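Local coordinates for putative pyruvate dehydrogenase (Rhodopseudomonas palustris, PDB 3IC3), which is of unknown function, belongs to the uncharacterised DUF5076 family and is only tentatively assigned as a pyruvate dehydrogenase, at residues Ala22-Leu26 / Ile37-Arg41. Residues are numbered along the deposited sequence.
Sequences AIEVL and IAFMR. With EDO (1,2-ethanediol), chain E.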
loop_
_atom_site.group_PDB
_atom_site.type_symbol
_atom_site.label_atom_id
_atom_site.label_comp_id
_atom_site.label_asym_id
_atom_site.label_seq_id
_atom_site.Cartn_x
_atom_site.Cartn_y
_atom_site.Cartn_z
ATOM N N ALA A 22 7.241 11.301 12.074
ATOM C CA ALA A 22 6.679 10.167 11.342
ATOM C C ALA A 22 5.337 10.568 10.721
ATOM O O ALA A 22 4.459 11.142 11.389
ATOM C CB ALA A 22 6.507 8.934 12.254
ATOM N N ILE A 23 5.199 10.291 9.429
ATOM C CA ILE A 23 3.968 10.563 8.704
ATOM C C ILE A 23 3.392 9.288 8.096
ATOM O O ILE A 23 4.072 8.566 7.385
ATOM C CB ILE A 23 4.199 11.584 7.580
ATOM C CG1 ILE A 23 4.882 12.845 8.130
ATOM C CG2 ILE A 23 2.838 11.905 6.869
ATOM C CD1 ILE A 23 5.475 13.761 7.040
ATOM N N GLU A 24 2.135 9.008 8.380
ATOM C CA GLU A 24 1.481 7.845 7.796
ATOM C C GLU A 24 1.157 8.070 6.321
ATOM O O GLU A 24 0.355 8.921 6.004
ATOM C CB GLU A 24 0.219 7.509 8.569
ATOM C CG GLU A 24 -0.347 6.148 8.177
ATOM C CD GLU A 24 -1.123 5.469 9.314
ATOM O OE1 GLU A 24 -1.780 6.160 10.130
ATOM O OE2 GLU A 24 -1.081 4.226 9.352
ATOM N N VAL A 25 1.773 7.267 5.462
ATOM C CA VAL A 25 1.615 7.322 4.017
ATOM C C VAL A 25 0.304 6.683 3.605
ATOM O O VAL A 25 -0.421 7.197 2.769
ATOM C CB VAL A 25 2.767 6.494 3.328
ATOM C CG1 VAL A 25 2.540 6.405 1.807
ATOM C CG2 VAL A 25 4.121 7.113 3.643
ATOM N N LEU A 26 -0.003 5.547 4.203
ATOM C CA LEU A 26 -1.185 4.801 3.832
ATOM C C LEU A 26 -1.603 3.798 4.866
ATOM O O LEU A 26 -0.757 3.261 5.618
ATOM C CB LEU A 26 -0.971 4.100 2.499
ATOM C CG LEU A 26 -0.468 2.677 2.463
ATOM C CD1 LEU A 26 -0.599 1.951 1.154
ATOM C CD2 LEU A 26 0.987 2.757 2.861
ATOM N N ILE A 37 -8.649 2.037 1.098
ATOM C CA ILE A 37 -7.314 2.590 1.392
ATOM C C ILE A 37 -7.377 4.071 1.763
ATOM O O ILE A 37 -8.183 4.816 1.194
ATOM C CB ILE A 37 -6.377 2.414 0.196
ATOM C CG1 ILE A 37 -6.267 0.957 -0.217
ATOM C CG2 ILE A 37 -4.966 2.928 0.525
ATOM C CD1 ILE A 37 -5.653 0.853 -1.647
ATOM N N ALA A 38 -6.565 4.489 2.739
ATOM C CA ALA A 38 -6.436 5.899 3.143
ATOM C C ALA A 38 -5.019 6.332 2.747
ATOM O O ALA A 38 -4.059 5.726 3.213
ATOM C CB ALA A 38 -6.602 6.043 4.644
ATOM N N PHE A 39 -4.888 7.366 1.915
ATOM C CA PHE A 39 -3.587 7.932 1.577
ATOM C C PHE A 39 -3.371 9.319 2.164
ATOM O O PHE A 39 -4.302 10.128 2.228
ATOM C CB PHE A 39 -3.431 8.097 0.079
ATOM C CG PHE A 39 -3.281 6.815 -0.682
ATOM C CD1 PHE A 39 -2.104 6.105 -0.640
ATOM C CD2 PHE A 39 -4.307 6.374 -1.505
ATOM C CE1 PHE A 39 -1.957 4.930 -1.398
ATOM C CE2 PHE A 39 -4.151 5.205 -2.264
ATOM C CZ PHE A 39 -2.986 4.510 -2.190
HETATM N N MSE A 40 -2.131 9.601 2.536
HETATM C CA MSE A 40 -1.729 10.965 2.837
HETATM C C MSE A 40 -1.794 11.832 1.622
HETATM O O MSE A 40 -1.718 11.339 0.499
HETATM C CB MSE A 40 -0.299 11.015 3.379
HETATM C CG MSE A 40 0.794 10.629 2.408
HETATM SE SE MSE A 40 2.544 10.846 3.238
HETATM C CE MSE A 40 3.666 10.372 1.720
ATOM N N ARG A 41 -1.895 13.137 1.868
ATOM C CA ARG A 41 -1.936 14.166 0.821
ATOM C C ARG A 41 -0.601 14.316 0.078
ATOM O O ARG A 41 -0.600 14.376 -1.147
ATOM C CB ARG A 41 -2.352 15.497 1.435
HETATM C C1 EDO E . -5.300 15.952 -2.733
HETATM O O1 EDO E . -6.576 15.504 -2.274
HETATM C C2 EDO E . -4.225 15.683 -1.690
HETATM O O2 EDO E . -3.132 14.971 -2.289
#
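Ile23 opens strand 23-31. Its CB points toward the other segment, and CG2 lies 3.8 Å from SE of Met40, which is present as selenomethionine. At Glu24 the backbone makes the contact: O of Glu24 sits 3.4 Å from CB of Met40. The Glu24 carboxylate forms a salt bridge with Arg27 of the second subunit and accepts a hydrogen bond from the Gln10 backbone N of that subunit.

Val25 holds the one hydrogen bond between the segments. Met40 N donates to Val25 O at 3.0 Å, and the angle at the hydrogen, 170°, is almost linear. The same Val25 O also receives a CA-H...O contact from Phe39 CA at 3.5 Å. The Val25 side chain starts away from 37-41, yet CG2 is 3.8 Å from CE of Met40. The Met40 side chain, t at chi2 and chi3, reaches out far enough to bring CE there.

These segments form the open end of the antiparallel beta hairpin 23-31/34-39. Ile23, Glu24 and Leu26 also pair with an antiparallel strand of the second subunit, so the sheet continues through the dimer interface.

Leu26 and Phe39 are a non-hydrogen-bonded pair, with their CA atoms 4.5 Å apart. Their side chains share a sheet face, and Leu26 CB is 3.9 Å from Phe39 CD1. Leu26 CA makes a close CA-H...O contact with Ala38 O at 3.1 Å. Val25 and Met40 touch Met48 and Leu26 touches Leu52, both on helix 46-66, while the Phe39 ring stacks with His59 of the second subunit.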